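Separin (Saccharomyces cerevisiae, PDB 5U1T) cleaves the MCD1/SCC1 subunit of cohesin at the onset of anaphase, as a caspase-like cysteine protease held inactive by securin for most of the cell cycle. Local coordinates at residues Ile535-Asp539 with Tyr564-Leu568; Val756-Val760 with Phe1083-Leu1087; Phe1258-Tyr1263 with Lys1284-Ile1290. All blocks are in the same frame, centred on the assembly; numbering follows the deposited sequence.

Contact 1: residues Ile535-Asp539 with Tyr564-Leu568; sequences IFDLD and YLLNL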
loop_
_atom_site.group_PDB
_atom_site.type_symbol
_atom_site.label_atom_id
_atom_site.label_comp_id
_atom_site.label_asym_id
_atom_site.label_seq_id
_atom_site.Cartn_x
_atom_site.Cartn_y
_atom_site.Cartn_z
ATOM N N ILE A 535 17.438 -13.255 6.135
ATOM C CA ILE A 535 18.166 -13.277 7.391
ATOM C C ILE A 535 19.605 -12.901 7.126
ATOM O O ILE A 535 20.210 -13.415 6.208
ATOM C CB ILE A 535 18.111 -14.656 8.062
ATOM C CG1 ILE A 535 16.657 -15.088 8.283
ATOM C CG2 ILE A 535 18.890 -14.646 9.374
ATOM C CD1 ILE A 535 15.889 -14.205 9.261
ATOM N N PHE A 536 20.168 -12.012 7.923
ATOM C CA PHE A 536 21.481 -11.481 7.599
ATOM C C PHE A 536 22.432 -11.603 8.791
ATOM O O PHE A 536 22.328 -10.870 9.765
ATOM C CB PHE A 536 21.306 -10.040 7.085
ATOM C CG PHE A 536 20.355 -9.962 5.903
ATOM C CD1 PHE A 536 18.986 -9.808 6.096
ATOM C CD2 PHE A 536 20.815 -10.152 4.605
ATOM C CE1 PHE A 536 18.108 -9.811 5.031
ATOM C CE2 PHE A 536 19.933 -10.142 3.526
ATOM C CZ PHE A 536 18.581 -9.976 3.747
ATOM N N ASP A 537 23.343 -12.572 8.706
ATOM C CA ASP A 537 24.235 -12.939 9.815
ATOM C C ASP A 537 25.733 -12.719 9.485
ATOM O O ASP A 537 26.618 -13.159 10.228
ATOM C CB ASP A 537 23.990 -14.414 10.224
ATOM C CG ASP A 537 24.436 -15.423 9.147
ATOM O OD1 ASP A 537 24.991 -15.000 8.108
ATOM O OD2 ASP A 537 24.248 -16.657 9.336
ATOM N N LEU A 538 26.006 -12.079 8.350
ATOM C CA LEU A 538 27.382 -11.834 7.928
ATOM C C LEU A 538 27.937 -10.573 8.565
ATOM O O LEU A 538 27.305 -9.538 8.531
ATOM C CB LEU A 538 27.468 -11.724 6.411
ATOM C CG LEU A 538 26.992 -12.937 5.613
ATOM C CD1 LEU A 538 27.424 -12.836 4.159
ATOM C CD2 LEU A 538 27.526 -14.226 6.234
ATOM N N ASP A 539 29.118 -10.656 9.155
ATOM C CA ASP A 539 29.734 -9.462 9.697
ATOM C C ASP A 539 30.110 -8.503 8.561
ATOM O O ASP A 539 30.706 -8.913 7.568
ATOM C CB ASP A 539 30.963 -9.814 10.535
ATOM C CG ASP A 539 31.589 -8.588 11.171
ATOM O OD1 ASP A 539 32.375 -7.911 10.481
ATOM O OD2 ASP A 539 31.281 -8.273 12.345
ATOM N N TYR A 564 22.420 -8.275 -1.712
ATOM C CA TYR A 564 22.571 -8.485 -0.289
ATOM C C TYR A 564 22.302 -7.161 0.445
ATOM O O TYR A 564 21.563 -7.135 1.425
ATOM C CB TYR A 564 23.964 -9.055 0.030
ATOM C CG TYR A 564 24.187 -9.316 1.496
ATOM C CD1 TYR A 564 23.774 -10.499 2.089
ATOM C CD2 TYR A 564 24.793 -8.361 2.298
ATOM C CE1 TYR A 564 23.970 -10.724 3.447
ATOM C CE2 TYR A 564 24.994 -8.567 3.640
ATOM C CZ TYR A 564 24.579 -9.743 4.218
ATOM O OH TYR A 564 24.798 -9.918 5.576
ATOM N N LEU A 565 22.866 -6.060 -0.044
ATOM C CA LEU A 565 22.713 -4.774 0.633
ATOM C C LEU A 565 21.253 -4.268 0.582
ATOM O O LEU A 565 20.713 -3.806 1.589
ATOM C CB LEU A 565 23.668 -3.746 0.031
ATOM C CG LEU A 565 25.141 -4.031 0.296
ATOM C CD1 LEU A 565 26.000 -3.033 -0.422
ATOM C CD2 LEU A 565 25.429 -3.997 1.758
ATOM N N LEU A 566 20.618 -4.377 -0.580
ATOM C CA LEU A 566 19.206 -4.085 -0.686
ATOM C C LEU A 566 18.398 -4.796 0.393
ATOM O O LEU A 566 17.669 -4.167 1.169
ATOM C CB LEU A 566 18.688 -4.486 -2.052
ATOM C CG LEU A 566 17.193 -4.225 -2.158
ATOM C CD1 LEU A 566 16.983 -2.747 -2.398
ATOM C CD2 LEU A 566 16.538 -5.079 -3.234
ATOM N N ASN A 567 18.546 -6.115 0.445
ATOM C CA ASN A 567 17.763 -6.926 1.363
ATOM C C ASN A 567 18.187 -6.726 2.807
ATOM O O ASN A 567 17.359 -6.814 3.703
ATOM C CB ASN A 567 17.836 -8.396 0.968
ATOM C CG ASN A 567 16.939 -8.721 -0.207
ATOM O OD1 ASN A 567 17.338 -8.574 -1.366
ATOM N ND2 ASN A 567 15.718 -9.164 0.081
ATOM N N LEU A 568 19.460 -6.423 3.030
ATOM C CA LEU A 568 19.928 -6.040 4.366
ATOM C C LEU A 568 19.229 -4.760 4.871
ATOM O O LEU A 568 18.650 -4.749 5.970
ATOM C CB LEU A 568 21.451 -5.851 4.369
ATOM C CG LEU A 568 22.059 -5.305 5.673
ATOM C CD1 LEU A 568 21.904 -6.275 6.824
ATOM C CD2 LEU A 568 23.523 -4.952 5.509
#

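Contact 2: residues Val756-Val760 with Phe1083-Leu1087; sequences VISAV and FDKVL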
loop_
_atom_site.group_PDB
_atom_site.type_symbol
_atom_site.label_atom_id
_atom_site.label_comp_id
_atom_site.label_asym_id
_atom_site.label_seq_id
_atom_site.Cartn_x
_atom_site.Cartn_y
_atom_site.Cartn_z
ATOM N N VAL A 756 -18.786 14.424 -0.276
ATOM C CA VAL A 756 -18.212 14.113 1.011
ATOM C C VAL A 756 -18.662 12.762 1.502
ATOM O O VAL A 756 -17.836 11.967 1.933
ATOM C CB VAL A 756 -18.564 15.184 2.040
ATOM C CG1 VAL A 756 -18.116 14.763 3.426
ATOM C CG2 VAL A 756 -17.912 16.489 1.644
ATOM N N ILE A 757 -19.958 12.485 1.407
ATOM C CA ILE A 757 -20.501 11.247 1.960
ATOM C C ILE A 757 -19.903 10.007 1.311
ATOM O O ILE A 757 -19.296 9.169 1.980
ATOM C CB ILE A 757 -22.027 11.161 1.808
ATOM C CG1 ILE A 757 -22.702 12.371 2.465
ATOM C CG2 ILE A 757 -22.546 9.831 2.382
ATOM C CD1 ILE A 757 -22.323 12.545 3.910
ATOM N N SER A 758 -20.079 9.891 0.004
ATOM C CA SER A 758 -19.613 8.715 -0.698
ATOM C C SER A 758 -18.074 8.606 -0.602
ATOM O O SER A 758 -17.539 7.509 -0.530
ATOM C CB SER A 758 -20.110 8.733 -2.152
ATOM O OG SER A 758 -19.476 9.753 -2.891
ATOM N N ALA A 759 -17.364 9.729 -0.546
ATOM C CA ALA A 759 -15.917 9.662 -0.302
ATOM C C ALA A 759 -15.609 9.039 1.062
ATOM O O ALA A 759 -14.655 8.287 1.204
ATOM C CB ALA A 759 -15.285 11.033 -0.398
ATOM N N VAL A 760 -16.420 9.361 2.065
ATOM C CA VAL A 760 -16.252 8.768 3.391
ATOM C C VAL A 760 -16.490 7.267 3.308
ATOM O O VAL A 760 -15.736 6.491 3.882
ATOM C CB VAL A 760 -17.207 9.383 4.446
ATOM C CG1 VAL A 760 -17.206 8.553 5.720
ATOM C CG2 VAL A 760 -16.800 10.797 4.757
ATOM N N PHE A 1083 -23.926 17.881 7.831
ATOM C CA PHE A 1083 -22.965 16.815 7.582
ATOM C C PHE A 1083 -22.908 15.889 8.782
ATOM O O PHE A 1083 -22.875 14.672 8.630
ATOM C CB PHE A 1083 -21.578 17.379 7.270
ATOM C CG PHE A 1083 -21.350 17.612 5.813
ATOM C CD1 PHE A 1083 -21.691 16.635 4.886
ATOM C CD2 PHE A 1083 -20.823 18.803 5.359
ATOM C CE1 PHE A 1083 -21.493 16.840 3.538
ATOM C CE2 PHE A 1083 -20.622 19.010 4.010
ATOM C CZ PHE A 1083 -20.960 18.026 3.099
ATOM N N ASP A 1084 -22.924 16.482 9.971
ATOM C CA ASP A 1084 -22.932 15.712 11.201
ATOM C C ASP A 1084 -24.132 14.785 11.236
ATOM O O ASP A 1084 -23.986 13.595 11.501
ATOM C CB ASP A 1084 -22.957 16.622 12.423
ATOM C CG ASP A 1084 -22.810 15.850 13.711
ATOM O OD1 ASP A 1084 -23.803 15.266 14.185
ATOM O OD2 ASP A 1084 -21.691 15.799 14.250
ATOM N N LYS A 1085 -25.315 15.338 10.971
ATOM C CA LYS A 1085 -26.546 14.553 10.998
ATOM C C LYS A 1085 -26.503 13.426 9.954
ATOM O O LYS A 1085 -26.683 12.252 10.298
ATOM C CB LYS A 1085 -27.759 15.463 10.779
ATOM C CG LYS A 1085 -29.117 14.769 10.780
ATOM C CD LYS A 1085 -29.595 14.374 12.165
ATOM C CE LYS A 1085 -31.026 13.830 12.093
ATOM N NZ LYS A 1085 -31.578 13.326 13.390
ATOM N N VAL A 1086 -26.236 13.770 8.694
ATOM C CA VAL A 1086 -26.244 12.785 7.610
ATOM C C VAL A 1086 -25.239 11.647 7.822
ATOM O O VAL A 1086 -25.604 10.470 7.753
ATOM C CB VAL A 1086 -25.961 13.445 6.249
ATOM C CG1 VAL A 1086 -25.708 12.385 5.191
ATOM C CG2 VAL A 1086 -27.124 14.338 5.846
ATOM N N LEU A 1087 -23.984 12.003 8.094
ATOM C CA LEU A 1087 -22.927 11.024 8.311
ATOM C C LEU A 1087 -23.215 10.090 9.484
ATOM O O LEU A 1087 -22.632 9.006 9.579
ATOM C CB LEU A 1087 -21.586 11.726 8.527
ATOM C CG LEU A 1087 -20.825 12.093 7.247
ATOM C CD1 LEU A 1087 -19.582 12.892 7.565
ATOM C CD2 LEU A 1087 -20.447 10.849 6.446
#

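Contact 3: residues Phe1258-Tyr1263 with Lys1284-Ile1290; sequences FKDKFY and KVEDWVI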
loop_
_atom_site.group_PDB
_atom_site.type_symbol
_atom_site.label_atom_id
_atom_site.label_comp_id
_atom_site.label_asym_id
_atom_site.label_seq_id
_atom_site.Cartn_x
_atom_site.Cartn_y
_atom_site.Cartn_z
ATOM N N PHE A 1258 -40.502 62.944 14.312
ATOM C CA PHE A 1258 -39.112 62.966 14.759
ATOM C C PHE A 1258 -38.132 63.077 13.585
ATOM O O PHE A 1258 -37.056 63.679 13.711
ATOM C CB PHE A 1258 -38.745 61.731 15.580
ATOM C CG PHE A 1258 -37.306 61.722 16.001
ATOM C CD1 PHE A 1258 -36.856 62.597 16.978
ATOM C CD2 PHE A 1258 -36.395 60.875 15.392
ATOM C CE1 PHE A 1258 -35.543 62.613 17.361
ATOM C CE2 PHE A 1258 -35.060 60.884 15.769
ATOM C CZ PHE A 1258 -34.632 61.749 16.754
ATOM N N LYS A 1259 -38.508 62.488 12.453
ATOM C CA LYS A 1259 -37.621 62.454 11.306
ATOM C C LYS A 1259 -37.484 63.861 10.700
ATOM O O LYS A 1259 -36.371 64.286 10.352
ATOM C CB LYS A 1259 -38.119 61.439 10.267
ATOM C CG LYS A 1259 -37.098 61.132 9.191
ATOM C CD LYS A 1259 -37.405 59.816 8.536
ATOM C CE LYS A 1259 -38.240 59.990 7.304
ATOM N NZ LYS A 1259 -37.838 58.970 6.294
ATOM N N ASP A 1260 -38.604 64.577 10.601
ATOM C CA ASP A 1260 -38.601 65.966 10.153
ATOM C C ASP A 1260 -37.663 66.809 11.007
ATOM O O ASP A 1260 -36.847 67.577 10.492
ATOM C CB ASP A 1260 -40.009 66.558 10.204
ATOM C CG ASP A 1260 -40.871 66.142 9.026
ATOM O OD1 ASP A 1260 -40.339 65.621 8.032
ATOM O OD2 ASP A 1260 -42.101 66.354 9.087
ATOM N N LYS A 1261 -37.782 66.646 12.322
ATOM C CA LYS A 1261 -36.984 67.419 13.274
ATOM C C LYS A 1261 -35.497 67.070 13.201
ATOM O O LYS A 1261 -34.637 67.956 13.064
ATOM C CB LYS A 1261 -37.512 67.197 14.693
ATOM C CG LYS A 1261 -38.876 67.829 14.935
ATOM C CD LYS A 1261 -38.782 69.335 14.958
ATOM C CE LYS A 1261 -40.075 69.922 15.495
ATOM N NZ LYS A 1261 -39.931 71.327 16.036
ATOM N N PHE A 1262 -35.231 65.770 13.313
ATOM C CA PHE A 1262 -33.924 65.176 13.120
ATOM C C PHE A 1262 -33.217 65.804 11.927
ATOM O O PHE A 1262 -32.123 66.339 12.069
ATOM C CB PHE A 1262 -34.067 63.655 12.936
ATOM C CG PHE A 1262 -32.794 62.964 12.546
ATOM C CD1 PHE A 1262 -31.834 62.664 13.500
ATOM C CD2 PHE A 1262 -32.560 62.602 11.217
ATOM C CE1 PHE A 1262 -30.657 62.029 13.137
ATOM C CE2 PHE A 1262 -31.386 61.976 10.842
ATOM C CZ PHE A 1262 -30.430 61.690 11.803
ATOM N N TYR A 1263 -33.844 65.768 10.757
ATOM C CA TYR A 1263 -33.213 66.360 9.581
ATOM C C TYR A 1263 -33.056 67.870 9.700
ATOM O O TYR A 1263 -32.028 68.402 9.304
ATOM C CB TYR A 1263 -33.979 66.008 8.307
ATOM C CG TYR A 1263 -33.588 64.649 7.781
ATOM C CD1 TYR A 1263 -32.319 64.419 7.249
ATOM C CD2 TYR A 1263 -34.475 63.585 7.842
ATOM C CE1 TYR A 1263 -31.960 63.168 6.777
ATOM C CE2 TYR A 1263 -34.123 62.334 7.378
ATOM C CZ TYR A 1263 -32.868 62.129 6.848
ATOM O OH TYR A 1263 -32.552 60.873 6.393
ATOM N N LYS A 1284 -29.498 61.137 2.455
ATOM C CA LYS A 1284 -30.513 60.747 3.417
ATOM C C LYS A 1284 -30.148 59.412 4.069
ATOM O O LYS A 1284 -29.732 58.472 3.396
ATOM C CB LYS A 1284 -31.891 60.696 2.742
ATOM C CG LYS A 1284 -32.372 62.076 2.166
ATOM C CD LYS A 1284 -33.146 62.978 3.184
ATOM C CE LYS A 1284 -33.612 64.315 2.540
ATOM N NZ LYS A 1284 -34.853 64.971 3.157
ATOM N N VAL A 1285 -30.270 59.363 5.392
ATOM C CA VAL A 1285 -29.924 58.192 6.193
ATOM C C VAL A 1285 -31.120 57.260 6.312
ATOM O O VAL A 1285 -32.241 57.718 6.357
ATOM C CB VAL A 1285 -29.454 58.625 7.601
ATOM C CG1 VAL A 1285 -29.396 57.472 8.520
ATOM C CG2 VAL A 1285 -28.099 59.281 7.531
ATOM N N GLU A 1286 -30.890 55.957 6.337
ATOM C CA GLU A 1286 -31.974 54.979 6.501
ATOM C C GLU A 1286 -32.761 55.140 7.810
ATOM O O GLU A 1286 -32.223 55.601 8.816
ATOM C CB GLU A 1286 -31.396 53.567 6.415
ATOM C CG GLU A 1286 -31.294 53.035 5.008
ATOM C CD GLU A 1286 -32.465 52.133 4.656
ATOM O OE1 GLU A 1286 -32.846 51.280 5.501
ATOM O OE2 GLU A 1286 -33.004 52.274 3.534
ATOM N N ASP A 1287 -34.028 54.746 7.798
ATOM C CA ASP A 1287 -34.888 54.951 8.959
ATOM C C ASP A 1287 -34.380 54.255 10.211
ATOM O O ASP A 1287 -34.484 54.812 11.309
ATOM C CB ASP A 1287 -36.310 54.464 8.690
ATOM C CG ASP A 1287 -37.116 55.435 7.874
ATOM O OD1 ASP A 1287 -36.615 56.541 7.596
ATOM O OD2 ASP A 1287 -38.253 55.094 7.505
ATOM N N TRP A 1288 -33.838 53.046 10.059
ATOM C CA TRP A 1288 -33.501 52.255 11.232
ATOM C C TRP A 1288 -32.352 52.899 11.975
ATOM O O TRP A 1288 -32.172 52.651 13.161
ATOM C CB TRP A 1288 -33.157 50.811 10.863
ATOM C CG TRP A 1288 -31.893 50.649 10.078
ATOM C CD1 TRP A 1288 -31.787 50.620 8.726
ATOM C CD2 TRP A 1288 -30.554 50.495 10.592
ATOM N NE1 TRP A 1288 -30.474 50.455 8.357
ATOM C CE2 TRP A 1288 -29.694 50.377 9.479
ATOM C CE3 TRP A 1288 -30.001 50.441 11.878
ATOM C CZ2 TRP A 1288 -28.309 50.202 9.607
ATOM C CZ3 TRP A 1288 -28.614 50.273 12.005
ATOM C CH2 TRP A 1288 -27.789 50.160 10.873
ATOM N N VAL A 1289 -31.577 53.730 11.284
ATOM C CA VAL A 1289 -30.488 54.468 11.922
ATOM C C VAL A 1289 -31.049 55.615 12.761
ATOM O O VAL A 1289 -30.617 55.848 13.895
ATOM C CB VAL A 1289 -29.499 55.030 10.887
ATOM C CG1 VAL A 1289 -28.434 55.904 11.553
ATOM C CG2 VAL A 1289 -28.860 53.890 10.080
ATOM N N ILE A 1290 -32.018 56.317 12.176
ATOM C CA ILE A 1290 -32.751 57.362 12.860
ATOM C C ILE A 1290 -33.456 56.777 14.073
ATOM O O ILE A 1290 -33.415 57.370 15.143
ATOM C CB ILE A 1290 -33.766 58.048 11.914
ATOM C CG1 ILE A 1290 -33.049 58.533 10.650
ATOM C CG2 ILE A 1290 -34.471 59.216 12.596
ATOM C CD1 ILE A 1290 -33.985 59.108 9.595
#

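Contact 1: residues Ile535-Asp539 with Tyr564-Leu568
The backbones come closest where Phe536 faces Leu568, with their CA atoms 6.5 Å apart. This is a loop-on-helix contact of the helical part of the protein: residues 535-539 form the irregular link between helix 523-533 and helix 540-543, and residues 564-568 are a piece of helix 557-572. No hydrogen bond crosses between them, and within the helix Leu568 N bonds to Tyr564 O.

Phe536 carries most of the contact. Its ring lies on the helix backbone: Leu568 CA stands 4.0 Å from the ring centroid and only 1° off the normal, a CH-pi contact over the face, and the backbone N of Leu568 lies above the same ring, nearer its rim. Asn567 meets the far end of the ring through CB, 3.3 Å from Phe536 CZ. At the near end, Leu568 CD1 rests against Phe536 CB.

A second aromatic ring closes one side. With chi1 at -179°, CG of Tyr564 points opposite the backbone N, which sends the ring toward the loop, where the edge of Phe536 points at its face. The result is an offset edge-to-face pair, with centroids 5.3 Å apart and planes at 73°. Phe536 CD2 makes the nearest approach, 3.4 Å from Tyr564 CE1.

Around this pair, Met527 of helix 523-533 touches both Leu538 and Tyr564, so that helix adjoins the contact as well. Phe536 also packs on an aromatic side chain of the second protein chain, so the contact borders the intermolecular interface. Farther along the loop, Leu538 crosses the phenol end of the tyrosine, its CD1 4.1 Å from Tyr564 CE1 and its CB 3.3 Å from Tyr564 OH.

Contact 2: residues Val756-Val760 with Phe1083-Leu1087
Ile757 reaches Leu1087 and Val1086 because its CG1 is anti to the carbonyl carbon (chi1 -57°) and a second bend (chi2 -55°) carries CD1 across to the facing helix. There the methyl lies 3.6 Å from Leu1087 CD2 and equally far from Val1086 CG1; the isoleucine side chain as a whole runs past that of Leu1087 in the opposite direction and meets that of Val1086 at about a right angle. The same CD1 is near the plane of the Phe1083 ring, at its edge.

Helix 756-775 starts here and crosses helix 1075-1088, the short segments making a -44° crossing with axes 11.2 Å apart. The packing is completed by Val756, the residue before the isoleucine, whose CB approaches Phe1083 CE1 at 3.7 Å, and by Val760, nearly one turn after it, whose CG2 is 4.0 Å from Leu1087 CD2. Ile806 touches both Val756 and Phe1083. From helix 1075-1088, Lys1085 NZ bonds to the carbonyls of Lys1484 and Leu1519, which links this packing to the protease part.

Every group exchanged across the interface is hydrocarbon and no hydrogen bond spans it, so the two helices are joined here by van der Waals contact and burial of apolar surface.

Contact 3: residues Phe1258-Tyr1263 with Lys1284-Ile1290
Knobs-into-holes packing joins helix 1252-1269 to the first turn of helix 1287-1294: Ile1290 is the knob, set among Phe1258, Lys1259, Phe1262 and Tyr1263. Its CG2 lies over the Phe1262 face, 4.2 Å from the centroid, and also meets the edge of the Phe1258 ring. CD1 reaches the aliphatic part of Lys1259, 3.6 Å from CD.

The lysine chain bends at chi3 (94°) and chi4, bringing NZ to the syn side of Asp1287 OD1 in a 3.0 Å salt bridge. An alanine in place of Lys1259 would take away the ammonium and the methylenes, which would probably leave the Asp1287 carboxylate without its mate and open a gap beside Ile1290 CD1.

The Tyr1263 ring is sandwiched. Phe1262 CD2 stands over the centre of one face; across the other runs Lys1284, with CD off-centre and NZ 4.7 Å from the centroid, 6° off the normal, a cation-pi contact. The phenol oxygen accepts a bond from Val1285 N at 2.9 Å, bent to 134° and near the ring plane, which holds the backbone just before the N-cap, Glu1286, against the tyrosine.

From the 1284-1290 segment, Val1285 and Val1289 pack on helix 1303-1320; from helix 1252-1269, Phe1258 and Phe1262 touch helix 1332-1347. Trp1288 ties the unit to the sheet, lying against strand 1157-1163 with NE1 bonded to Pro963 O.

Overall arrangement
From the N terminus the three contacts follow in series: each closes before the next opens, so none nest or cross. Contact 1 closes a short loop of 24 residues in the helical part, from the loop after helix 523-533 to helix 557-572, with helix 540-543 in between. Contact 2 spans 322 residues and brings helix 756-775 against helix 1075-1088, which precedes helix 1111-1127 and strand 1132-1139, making it the long-range tie of the set. Contact 3 is again local, closing 20 residues within the peptidase C50 region. They are spread along an elongated molecule: the centres of contacts 1 and 2 lie 48 Å apart, those of 2 and 3 50 Å, and those of 1 and 3 89 Å, with no direct touch.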